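Local coordinates for sporulation inhibitor of replication protein SirA (PDB 4TPS) that inhibits the initiation of DNA replication during sporulation, keeping DnaA from the replication origin and so enforcing diploidy, at residues E8-T13 with E108-G113; L65-R70 with F122-K127; T13-E18 with I58-P63; Y85-A90 with A98-K103. One frame throughout, in Å; residues are numbered along the deposited sequence.

Contact 1: E8-T13 with E108-G113; sequences ERHYYT and EIVASG. With ACT (acetate ion), chain F.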
# COMPACT_ATOMS: atom_id res chain seq x y z
N GLU A 8 22.56 -9.38 9.48
CA GLU A 8 21.14 -9.84 9.56
C GLU A 8 20.21 -8.96 8.65
O GLU A 8 20.26 -7.71 8.68
CB GLU A 8 20.66 -9.82 10.99
CG GLU A 8 19.46 -10.65 11.30
CD GLU A 8 19.85 -12.00 11.85
OE1 GLU A 8 18.98 -12.89 11.79
OE2 GLU A 8 21.00 -12.16 12.34
N ARG A 9 19.40 -9.63 7.83
CA ARG A 9 18.44 -8.96 6.98
C ARG A 9 17.03 -9.09 7.55
O ARG A 9 16.70 -10.08 8.19
CB ARG A 9 18.50 -9.57 5.56
CG ARG A 9 19.74 -9.21 4.77
CD ARG A 9 20.94 -10.09 5.11
NE ARG A 9 20.68 -11.47 4.74
CZ ARG A 9 21.52 -12.47 4.97
NH1 ARG A 9 21.24 -13.70 4.55
NH2 ARG A 9 22.63 -12.24 5.66
N HIS A 10 16.22 -8.04 7.39
CA HIS A 10 14.85 -8.04 7.91
C HIS A 10 13.98 -7.40 6.86
O HIS A 10 14.09 -6.19 6.58
CB HIS A 10 14.79 -7.24 9.21
CG HIS A 10 13.45 -7.27 9.89
ND1 HIS A 10 13.18 -6.57 11.06
CD2 HIS A 10 12.35 -8.01 9.64
CE1 HIS A 10 11.94 -6.86 11.45
NE2 HIS A 10 11.43 -7.73 10.60
N TYR A 11 13.17 -8.23 6.19
CA TYR A 11 12.32 -7.73 5.09
C TYR A 11 10.86 -7.73 5.52
O TYR A 11 10.37 -8.70 6.18
CB TYR A 11 12.41 -8.68 3.92
CG TYR A 11 13.74 -8.91 3.38
CD1 TYR A 11 14.31 -8.06 2.46
CD2 TYR A 11 14.50 -10.03 3.83
CE1 TYR A 11 15.57 -8.32 1.96
CE2 TYR A 11 15.72 -10.30 3.32
CZ TYR A 11 16.27 -9.46 2.40
OH TYR A 11 17.53 -9.83 1.93
N TYR A 12 10.16 -6.66 5.14
CA TYR A 12 8.70 -6.62 5.17
C TYR A 12 8.26 -6.75 3.71
O TYR A 12 8.73 -5.99 2.84
CB TYR A 12 8.25 -5.31 5.78
CG TYR A 12 8.58 -5.20 7.24
CD1 TYR A 12 9.81 -4.80 7.64
CD2 TYR A 12 7.64 -5.47 8.20
CE1 TYR A 12 10.12 -4.66 8.99
CE2 TYR A 12 7.92 -5.34 9.51
CZ TYR A 12 9.17 -4.92 9.93
OH TYR A 12 9.39 -4.85 11.33
N THR A 13 7.40 -7.74 3.46
CA THR A 13 7.02 -8.10 2.10
C THR A 13 5.52 -8.05 1.98
O THR A 13 4.79 -8.60 2.82
CB THR A 13 7.58 -9.46 1.72
OG1 THR A 13 9.00 -9.48 1.90
CG2 THR A 13 7.32 -9.80 0.28
N GLU A 108 6.90 -11.22 6.93
CA GLU A 108 8.13 -10.69 7.48
C GLU A 108 9.13 -11.83 7.38
O GLU A 108 8.83 -12.99 7.72
CB GLU A 108 7.99 -10.33 8.92
CG GLU A 108 7.54 -8.98 9.29
CD GLU A 108 7.79 -8.73 10.77
OE1 GLU A 108 8.95 -8.59 11.29
OE2 GLU A 108 6.81 -8.74 11.43
N ILE A 109 10.33 -11.50 6.95
CA ILE A 109 11.43 -12.46 6.83
C ILE A 109 12.65 -11.89 7.59
O ILE A 109 13.02 -10.75 7.39
CB ILE A 109 11.77 -12.76 5.40
CG1 ILE A 109 10.58 -13.47 4.68
CG2 ILE A 109 13.05 -13.55 5.27
CD1 ILE A 109 10.66 -13.48 3.18
N VAL A 110 13.27 -12.73 8.41
CA VAL A 110 14.57 -12.39 9.03
C VAL A 110 15.56 -13.45 8.57
O VAL A 110 15.27 -14.58 8.62
CB VAL A 110 14.46 -12.37 10.59
CG1 VAL A 110 15.83 -12.11 11.21
CG2 VAL A 110 13.42 -11.37 11.04
N ALA A 111 16.73 -13.03 8.09
CA ALA A 111 17.73 -13.94 7.60
C ALA A 111 19.15 -13.60 8.01
O ALA A 111 19.49 -12.45 8.11
CB ALA A 111 17.65 -14.06 6.08
N SER A 112 19.98 -14.63 8.16
CA SER A 112 21.41 -14.50 8.48
C SER A 112 22.22 -15.51 7.70
O SER A 112 21.70 -16.52 7.31
CB SER A 112 21.66 -14.67 9.98
OG SER A 112 21.39 -15.96 10.39
N GLY A 113 23.51 -15.25 7.54
CA GLY A 113 24.35 -16.10 6.76
C GLY A 113 24.23 -15.83 5.28
O GLY A 113 24.03 -14.68 4.88
C ACT F . 14.70 -4.20 13.25
O ACT F . 14.95 -4.81 12.17
OXT ACT F . 13.54 -4.23 13.77
CH3 ACT F . 15.79 -3.41 13.94

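Contact 2: L65-R70 with F122-K127; sequences LHMHQR and FEVLRK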
# COMPACT_ATOMS: atom_id res chain seq x y z
N LEU A 65 -3.38 -20.40 2.86
CA LEU A 65 -3.38 -21.84 2.59
C LEU A 65 -2.49 -22.21 1.36
O LEU A 65 -1.71 -23.18 1.41
CB LEU A 65 -4.79 -22.38 2.44
CG LEU A 65 -4.86 -23.87 2.08
CD1 LEU A 65 -4.21 -24.73 3.14
CD2 LEU A 65 -6.28 -24.36 1.82
N HIS A 66 -2.57 -21.40 0.31
CA HIS A 66 -1.73 -21.57 -0.86
C HIS A 66 -0.24 -21.52 -0.46
O HIS A 66 0.55 -22.34 -0.87
CB HIS A 66 -2.10 -20.50 -1.89
CG HIS A 66 -1.45 -20.64 -3.23
ND1 HIS A 66 -1.26 -21.84 -3.87
CD2 HIS A 66 -0.98 -19.70 -4.08
CE1 HIS A 66 -0.66 -21.64 -5.02
NE2 HIS A 66 -0.50 -20.34 -5.19
N MET A 67 0.10 -20.54 0.36
CA MET A 67 1.51 -20.40 0.83
C MET A 67 1.92 -21.64 1.61
O MET A 67 3.03 -22.13 1.41
CB MET A 67 1.69 -19.14 1.65
CG MET A 67 1.75 -17.87 0.85
SD MET A 67 2.98 -17.92 -0.48
CE MET A 67 4.39 -18.32 0.46
N HIS A 68 1.07 -22.11 2.54
CA HIS A 68 1.40 -23.27 3.34
C HIS A 68 1.73 -24.45 2.41
O HIS A 68 2.73 -25.15 2.62
CB HIS A 68 0.28 -23.71 4.23
CG HIS A 68 0.14 -22.94 5.48
ND1 HIS A 68 1.14 -22.83 6.41
CD2 HIS A 68 -0.94 -22.32 6.04
CE1 HIS A 68 0.72 -22.15 7.46
NE2 HIS A 68 -0.54 -21.84 7.26
N GLN A 69 0.88 -24.68 1.41
CA GLN A 69 1.09 -25.79 0.51
C GLN A 69 2.41 -25.69 -0.25
O GLN A 69 3.18 -26.66 -0.33
CB GLN A 69 -0.08 -25.91 -0.42
CG GLN A 69 -1.36 -26.23 0.38
CD GLN A 69 -2.66 -26.13 -0.41
OE1 GLN A 69 -2.80 -25.31 -1.32
NE2 GLN A 69 -3.65 -26.96 -0.03
N ARG A 70 2.65 -24.52 -0.81
CA ARG A 70 3.87 -24.29 -1.55
C ARG A 70 5.14 -24.37 -0.71
O ARG A 70 6.18 -24.95 -1.15
CB ARG A 70 3.79 -22.93 -2.28
CG ARG A 70 2.75 -22.86 -3.38
CD ARG A 70 3.18 -23.73 -4.55
NE ARG A 70 2.25 -23.67 -5.70
CZ ARG A 70 2.37 -22.85 -6.75
NH1 ARG A 70 3.38 -22.00 -6.86
NH2 ARG A 70 1.47 -22.91 -7.73
N PHE A 122 12.00 -16.38 -1.04
CA PHE A 122 11.70 -15.48 -2.15
C PHE A 122 11.37 -16.31 -3.37
O PHE A 122 10.54 -15.89 -4.18
CB PHE A 122 12.86 -14.53 -2.53
CG PHE A 122 13.18 -13.46 -1.48
CD1 PHE A 122 12.26 -13.03 -0.57
CD2 PHE A 122 14.41 -12.78 -1.54
CE1 PHE A 122 12.57 -12.06 0.36
CE2 PHE A 122 14.72 -11.80 -0.62
CZ PHE A 122 13.76 -11.40 0.30
N GLU A 123 12.02 -17.44 -3.57
CA GLU A 123 11.73 -18.30 -4.73
C GLU A 123 10.29 -18.86 -4.64
O GLU A 123 9.59 -18.91 -5.65
CB GLU A 123 12.70 -19.47 -4.80
CG GLU A 123 12.66 -20.16 -6.13
CD GLU A 123 13.42 -19.42 -7.25
OE1 GLU A 123 13.58 -20.04 -8.33
OE2 GLU A 123 13.85 -18.25 -7.12
N VAL A 124 9.82 -19.24 -3.46
CA VAL A 124 8.43 -19.71 -3.33
C VAL A 124 7.47 -18.53 -3.68
O VAL A 124 6.57 -18.66 -4.51
CB VAL A 124 8.17 -20.21 -1.92
CG1 VAL A 124 6.70 -20.50 -1.66
CG2 VAL A 124 9.02 -21.46 -1.65
N LEU A 125 7.73 -17.38 -3.12
CA LEU A 125 6.91 -16.18 -3.32
C LEU A 125 6.83 -15.76 -4.80
O LEU A 125 5.76 -15.51 -5.31
CB LEU A 125 7.44 -15.00 -2.46
CG LEU A 125 7.24 -15.20 -0.95
CD1 LEU A 125 7.97 -14.10 -0.19
CD2 LEU A 125 5.81 -15.18 -0.56
N ARG A 126 7.96 -15.74 -5.48
CA ARG A 126 8.01 -15.26 -6.84
C ARG A 126 7.29 -16.24 -7.77
O ARG A 126 6.84 -15.83 -8.81
CB ARG A 126 9.42 -14.90 -7.29
CG ARG A 126 10.30 -16.07 -7.67
CD ARG A 126 11.75 -15.62 -7.81
NE ARG A 126 12.48 -16.70 -8.47
CZ ARG A 126 13.06 -16.61 -9.67
NH1 ARG A 126 13.08 -15.48 -10.39
NH2 ARG A 126 13.66 -17.68 -10.15
N LYS A 127 7.19 -17.52 -7.39
CA LYS A 127 6.40 -18.46 -8.18
C LYS A 127 4.88 -18.41 -7.88
O LYS A 127 4.06 -18.91 -8.63
CB LYS A 127 6.97 -19.87 -7.96
CG LYS A 127 8.38 -20.03 -8.56
CD LYS A 127 8.95 -21.37 -8.18
CE LYS A 127 10.37 -21.58 -8.68
NZ LYS A 127 11.15 -22.61 -7.89
O HOH W 1 5.72 -21.39 -5.00

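Contact 3: T13-E18 with I58-P63; sequences TYLIKE and ITQPIP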
# COMPACT_ATOMS: atom_id res chain seq x y z
N THR A 13 7.40 -7.74 3.46
CA THR A 13 7.02 -8.10 2.10
C THR A 13 5.52 -8.05 1.98
O THR A 13 4.79 -8.60 2.82
CB THR A 13 7.58 -9.46 1.72
OG1 THR A 13 9.00 -9.48 1.90
CG2 THR A 13 7.32 -9.80 0.28
N TYR A 14 5.06 -7.24 1.02
CA TYR A 14 3.60 -7.10 0.74
C TYR A 14 3.27 -7.51 -0.68
O TYR A 14 4.10 -7.43 -1.58
CB TYR A 14 3.17 -5.63 0.95
CG TYR A 14 3.14 -5.17 2.39
CD1 TYR A 14 4.30 -4.72 3.03
CD2 TYR A 14 1.95 -5.10 3.06
CE1 TYR A 14 4.25 -4.24 4.33
CE2 TYR A 14 1.88 -4.62 4.38
CZ TYR A 14 3.04 -4.21 5.01
OH TYR A 14 3.00 -3.75 6.27
N LEU A 15 2.03 -8.00 -0.84
CA LEU A 15 1.48 -8.39 -2.12
C LEU A 15 0.71 -7.17 -2.66
O LEU A 15 -0.37 -6.81 -2.13
CB LEU A 15 0.56 -9.58 -1.94
CG LEU A 15 0.04 -10.20 -3.22
CD1 LEU A 15 1.15 -10.49 -4.20
CD2 LEU A 15 -0.79 -11.44 -2.93
N ILE A 16 1.31 -6.49 -3.62
CA ILE A 16 0.78 -5.19 -4.12
C ILE A 16 -0.29 -5.47 -5.19
O ILE A 16 -0.15 -6.35 -6.04
CB ILE A 16 1.89 -4.31 -4.72
CG1 ILE A 16 3.09 -4.14 -3.77
CG2 ILE A 16 1.34 -2.94 -5.18
CD1 ILE A 16 2.72 -3.58 -2.43
N LYS A 17 -1.40 -4.72 -5.13
CA LYS A 17 -2.38 -4.82 -6.18
C LYS A 17 -1.83 -4.33 -7.48
O LYS A 17 -1.08 -3.32 -7.58
CB LYS A 17 -3.61 -4.03 -5.79
CG LYS A 17 -4.46 -4.62 -4.68
CD LYS A 17 -5.69 -3.79 -4.40
CE LYS A 17 -6.66 -4.38 -3.39
NZ LYS A 17 -7.76 -3.41 -3.17
N GLU A 18 -2.21 -5.06 -8.53
CA GLU A 18 -1.83 -4.76 -9.89
C GLU A 18 -1.98 -3.28 -10.30
O GLU A 18 -1.09 -2.70 -10.90
CB GLU A 18 -2.70 -5.63 -10.81
CG GLU A 18 -2.21 -7.08 -10.89
CD GLU A 18 -2.66 -8.06 -9.80
OE1 GLU A 18 -3.07 -7.63 -8.71
OE2 GLU A 18 -2.55 -9.30 -10.06
N ILE A 58 -4.06 -0.74 -1.03
CA ILE A 58 -3.21 -1.00 -2.18
C ILE A 58 -2.59 -2.40 -2.17
O ILE A 58 -1.89 -2.75 -3.09
CB ILE A 58 -2.08 0.06 -2.34
CG1 ILE A 58 -1.02 -0.07 -1.22
CG2 ILE A 58 -2.68 1.49 -2.36
CD1 ILE A 58 0.23 0.76 -1.54
N THR A 59 -2.84 -3.16 -1.12
CA THR A 59 -2.28 -4.48 -0.98
C THR A 59 -3.37 -5.54 -0.94
O THR A 59 -4.56 -5.27 -0.66
CB THR A 59 -1.38 -4.58 0.29
OG1 THR A 59 -2.14 -4.35 1.48
CG2 THR A 59 -0.24 -3.59 0.24
N GLN A 60 -2.96 -6.79 -1.19
CA GLN A 60 -3.85 -7.96 -1.17
C GLN A 60 -3.57 -8.78 0.07
O GLN A 60 -2.43 -8.83 0.53
CB GLN A 60 -3.59 -8.86 -2.40
CG GLN A 60 -3.78 -8.09 -3.70
CD GLN A 60 -3.91 -8.99 -4.92
OE1 GLN A 60 -3.49 -10.10 -4.90
NE2 GLN A 60 -4.54 -8.48 -5.96
N PRO A 61 -4.59 -9.47 0.57
CA PRO A 61 -4.34 -10.43 1.65
C PRO A 61 -3.35 -11.52 1.17
O PRO A 61 -3.40 -11.97 0.00
CB PRO A 61 -5.71 -11.03 1.94
CG PRO A 61 -6.68 -10.30 1.15
CD PRO A 61 -6.00 -9.44 0.14
N ILE A 62 -2.50 -11.96 2.09
CA ILE A 62 -1.60 -13.08 1.73
C ILE A 62 -2.47 -14.36 1.57
O ILE A 62 -3.32 -14.58 2.36
CB ILE A 62 -0.52 -13.26 2.83
CG1 ILE A 62 0.31 -11.97 3.05
CG2 ILE A 62 0.37 -14.44 2.53
CD1 ILE A 62 0.97 -11.37 1.81
N PRO A 63 -2.26 -15.19 0.51
CA PRO A 63 -3.10 -16.41 0.35
C PRO A 63 -2.52 -17.51 1.22
O PRO A 63 -1.64 -18.24 0.80
CB PRO A 63 -3.02 -16.70 -1.18
CG PRO A 63 -1.67 -16.11 -1.55
CD PRO A 63 -1.41 -14.92 -0.67
O HOH W 2 0.02 -7.71 1.10
O HOH W 3 -7.48 -4.47 -0.01

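Contact 4: Y85-A90 with A98-K103; sequences YIYRIA and ATFMMK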
# COMPACT_ATOMS: atom_id res chain seq x y z
N TYR A 85 1.80 -20.09 11.47
CA TYR A 85 2.15 -19.17 10.37
C TYR A 85 3.62 -18.80 10.24
O TYR A 85 3.96 -17.95 9.40
CB TYR A 85 1.26 -17.91 10.42
CG TYR A 85 1.36 -17.14 11.69
CD1 TYR A 85 2.29 -16.15 11.83
CD2 TYR A 85 0.48 -17.40 12.78
CE1 TYR A 85 2.40 -15.41 12.99
CE2 TYR A 85 0.60 -16.69 13.95
CZ TYR A 85 1.56 -15.68 14.04
OH TYR A 85 1.72 -14.92 15.14
N ILE A 86 4.46 -19.38 11.10
CA ILE A 86 5.91 -19.17 11.13
C ILE A 86 6.60 -20.40 10.60
O ILE A 86 6.31 -21.55 11.03
CB ILE A 86 6.40 -18.87 12.56
CG1 ILE A 86 5.70 -17.66 13.13
CG2 ILE A 86 7.91 -18.71 12.60
CD1 ILE A 86 5.80 -17.52 14.64
N TYR A 87 7.52 -20.18 9.64
CA TYR A 87 8.44 -21.20 9.15
C TYR A 87 9.84 -20.79 9.43
O TYR A 87 10.20 -19.67 9.25
CB TYR A 87 8.24 -21.44 7.64
CG TYR A 87 6.95 -22.17 7.28
CD1 TYR A 87 5.73 -21.54 7.35
CD2 TYR A 87 6.97 -23.49 6.84
CE1 TYR A 87 4.58 -22.21 7.01
CE2 TYR A 87 5.82 -24.16 6.49
CZ TYR A 87 4.62 -23.51 6.59
OH TYR A 87 3.48 -24.17 6.23
N ARG A 88 10.66 -21.74 9.87
CA ARG A 88 12.04 -21.45 10.20
C ARG A 88 12.89 -22.50 9.51
O ARG A 88 12.60 -23.69 9.60
CB ARG A 88 12.23 -21.48 11.76
CG ARG A 88 13.66 -21.44 12.27
CD ARG A 88 14.29 -20.12 12.13
NE ARG A 88 15.47 -19.91 12.99
CZ ARG A 88 16.67 -20.42 12.83
NH1 ARG A 88 17.57 -20.04 13.70
NH2 ARG A 88 16.98 -21.28 11.83
N ILE A 89 13.95 -22.07 8.87
CA ILE A 89 14.84 -22.94 8.15
C ILE A 89 16.30 -22.73 8.53
O ILE A 89 16.71 -21.64 8.91
CB ILE A 89 14.71 -22.80 6.62
CG1 ILE A 89 15.19 -21.44 6.14
CG2 ILE A 89 13.28 -23.03 6.20
CD1 ILE A 89 15.14 -21.29 4.65
N ALA A 90 17.09 -23.82 8.42
CA ALA A 90 18.55 -23.74 8.55
C ALA A 90 19.14 -24.34 7.27
O ALA A 90 18.68 -25.37 6.81
CB ALA A 90 19.07 -24.44 9.81
N ALA A 98 16.93 -18.65 8.33
CA ALA A 98 15.87 -17.65 8.00
C ALA A 98 14.55 -18.03 8.62
O ALA A 98 14.23 -19.21 8.74
CB ALA A 98 15.71 -17.46 6.51
N THR A 99 13.82 -17.00 9.01
CA THR A 99 12.48 -17.05 9.54
C THR A 99 11.52 -16.37 8.63
O THR A 99 11.82 -15.26 8.20
CB THR A 99 12.43 -16.37 10.96
OG1 THR A 99 13.50 -16.89 11.79
CG2 THR A 99 11.07 -16.57 11.65
N PHE A 100 10.37 -17.01 8.40
CA PHE A 100 9.27 -16.51 7.52
C PHE A 100 8.02 -16.45 8.37
O PHE A 100 7.65 -17.46 8.99
CB PHE A 100 9.12 -17.47 6.35
CG PHE A 100 7.96 -17.17 5.41
CD1 PHE A 100 6.68 -17.62 5.71
CD2 PHE A 100 8.18 -16.50 4.22
CE1 PHE A 100 5.64 -17.39 4.83
CE2 PHE A 100 7.13 -16.28 3.37
CZ PHE A 100 5.86 -16.73 3.69
N MET A 101 7.38 -15.29 8.43
CA MET A 101 6.14 -15.13 9.17
C MET A 101 5.07 -14.54 8.23
O MET A 101 5.29 -13.51 7.62
CB MET A 101 6.37 -14.15 10.33
CG MET A 101 7.56 -14.54 11.21
SD MET A 101 8.18 -13.39 12.48
CE MET A 101 7.43 -14.22 13.91
N MET A 102 3.91 -15.17 8.14
CA MET A 102 2.84 -14.62 7.32
C MET A 102 1.61 -14.30 8.14
O MET A 102 1.06 -15.15 8.82
CB MET A 102 2.55 -15.53 6.11
CG MET A 102 2.05 -16.87 6.39
SD MET A 102 1.81 -17.74 4.81
CE MET A 102 1.77 -19.39 5.52
N LYS A 103 1.12 -13.07 7.98
CA LYS A 103 -0.06 -12.62 8.71
C LYS A 103 -0.83 -11.57 8.01
O LYS A 103 -0.27 -10.49 7.78
CB LYS A 103 0.33 -12.07 10.11
CG LYS A 103 -0.82 -11.99 11.10
CD LYS A 103 -0.28 -11.45 12.43
CE LYS A 103 -1.39 -11.08 13.40
NZ LYS A 103 -1.92 -12.28 14.09

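Contact 1: E8-T13 with E108-G113
Backbone hydrogen bonds carry the join between Glu-8 to Thr-13 and Glu-108 to Gly-113, two neighbouring antiparallel strands of the central sheet. Arg-9 with Ala-111 and Tyr-11 with Ile-109 are the hydrogen-bonded pairs; in the first, Arg-9 N lies 2.8 Å from Ala-111 O, within the carbonyl plane. His-10 with Val-110, between them, and Tyr-12 with Glu-108, just beyond Tyr-11, form non-hydrogen-bonded pairs.

Charged and polar side chains add to this on both faces. The Arg-9 chain bends at chi2 and chi3, which brings the guanidinium end-on to the last carbonyl: NH1 and NH2 both bond Gly-113 O, at 3.0 Å and 2.9 Å, while Ala-111 O sits over the centre of one guanidinium face. NH1 also makes a salt bridge with Glu-118, which in addition bonds the Tyr-11 hydroxyl. An alanine in place of Arg-9 would probably loosen the strand end at Gly-113 and leave Glu-118 without this counter-charge. On the other face, His-10 NE2 donates to Glu-108 OE1 at 2.7 Å, almost in the ring plane and onto the anti lone pair, and ND1 donates to an acetate ion.

Van der Waals and ring contacts complete the set. The Tyr-12 ring lies alongside Glu-108, ring and carboxylate planes 14° apart, with CE2 3.6 Å from Glu-108 CD. Val-110 CG2 makes an off-centre CH-pi contact with the imidazole, and Ile-109 CG2 meets Tyr-11 CD2.

Because both imidazole nitrogens donate, each to a carboxylate, His-10 is probably protonated and positively charged in this crystal.

Contact 2: L65-R70 with F122-K127
Bends at chi2 (-52°) and chi3 (-56°) curl the Met-67 chain so that its methyl end reaches across to helix 116-128, while Arg-70 turns at chi2 (-69°) and then runs on extended at chi3. These torsions set an apolar and a polar half side by side where helix 64-75 crosses helix 116-128.

In the apolar half, Met-67 CE touches two side chains of the other helix: Leu-125 CD2 at 3.6 Å, the two chains crossing at about a right angle, and Val-124 CG1 at 3.8 Å. That same valine methyl meets Arg-70 CB, also at 3.8 Å, so CG1 is held between two residues a helical turn apart. Beyond these segments, Phe-100 and Met-102 of the sheet also pack on Met-67.

The polar half is mediated by solvent. One water accepts from Arg-70 NH1 at 3.1 Å and donates to Val-124 O at 2.9 Å, lying in the guanidinium plane. His-66 CE1 lies over one face of that group, toward its rim.

No direct hydrogen bond joins the two segments, their axes 10.6 Å apart at the closest, so they are held here by methyl and methylene contacts, and a single water carries the arginine's polar reach to the opposite backbone.

Contact 3: T13-E18 with I58-P63
Leu-15 is the residue most covered here, followed by Gln-60 and then by Thr-59 and Lys-17 almost equally. The leucine has CG anti to its backbone N (chi1 -173°), which lays CD2 against Gln-60, 3.8 Å from its CB and 3.6 Å from its OE1. CD2 also reaches the ring of Pro-63 at Pro-63 CD, and Leu-15 CB meets Ile-62 CD1.

The backbone of Gln-60 grips the same residue: Gln-60 N donates to Leu-15 O at 2.8 Å, nearly along the carbonyl axis. A water accepts from Leu-15 N and donates to Gln-60 O, bridging where the strands part. The glutamine chain, extended beyond CG, crosses Lys-17 obliquely, with CG 3.7 Å from Lys-17 CG. An alanine in place of Gln-60 would remove the amide and CG, and would probably leave Lys-17 CG and one side of Leu-15 CD2 less well packed.

Thr-59 puts CG2 between two residues of the strand, 3.9 Å from Tyr-14 CD2 and 4.0 Å from Ile-16 CD1; its hydroxyl bonds Ile-55 and His-105. Farther along, Lys-17 N donates to Ile-58 O at 2.9 Å; Lys-17 NZ hydrogen-bonds Tyr-57 O, with a cation-pi contact to the same tyrosine.

Residues 59-60 thus form a short, weakly bonded strand beside strand 9-16, between helices 45-58 and 64-75, with Phe-35 of helix 28-39 against Ile-16 and Thr-59, and strand 132-136 touching Leu-15 and Ile-16.

Contact 4: Y85-A90 with A98-K103
The Phe-100 ring has the sulphur of Met-102 at its edge, in the ring plane, and meets Phe-121 of helix 116-128 with the two rings about 30° apart. The Tyr-87 ring is approached obliquely by Phe-100 CD1 and Met-102 CE, and Met-102 O lies obliquely to the Tyr-85 ring. Tyr-87 and Phe-100 belong to a beta hairpin, and Tyr-85 directly precedes its first strand; strands 86-90 and 96-103 run antiparallel with their segment axes 4.7 Å apart.

Tyr-87 with Phe-100 and Ile-89 with Ala-98 are its hydrogen-bonded pairs. Phe-100 N donates to Tyr-87 O at 2.8 Å, nearly along the carbonyl axis, and Tyr-87 N returns a bond of the same length to Phe-100 O. Met-102 N reaches Tyr-85 O at 3.1 Å, extending the ladder one residue ahead of strand 86-90.

The face bearing Tyr-87, Ile-89, Ala-98 and Phe-100 is turned to the helices. Ile-89 has CG1 in the crowded position between backbone N and carbonyl carbon (chi1 67°), where it meets Ala-98 CB at 4.0 Å. Leu-71 packs on Tyr-87 and Phe-100, and the Tyr-87 hydroxyl bonds His-68 and Lys-72, which joins the hairpin to helix 64-75.

On the other face Ile-86 lies alongside both Met-101 and Thr-99, all pointing the same way. Met-101 bends at chi3, and its CE comes to 3.8 Å from Ile-86 CD1. Arg-88 crosses Thr-99 obliquely and sends NH2 to His-97; nearer the backbone, Arg-88 CD rests 3.3 Å from Thr-99 OG1.

Overall arrangement
From the N terminus, strand 9-16 serves two contacts in turn, sharing Thr-13. Contact 3 closes first, around a loop that is mostly helical, and lies wholly within the longer loop of contact 1. The chain then enters helix 64-75, where contact 2 opens; contact 4, the hairpin, closes inside the loops of both contact 2 and contact 1. Contacts 1 and 2 cross, since contact 1 is completed by strand 106-113 before helix 116-128 completes contact 2. Contacts 1, 3 and 4 thus build one sheet, strand 106-113 linking the hairpin to strand 9-16, while contact 2 pairs two of the helices that pack on it.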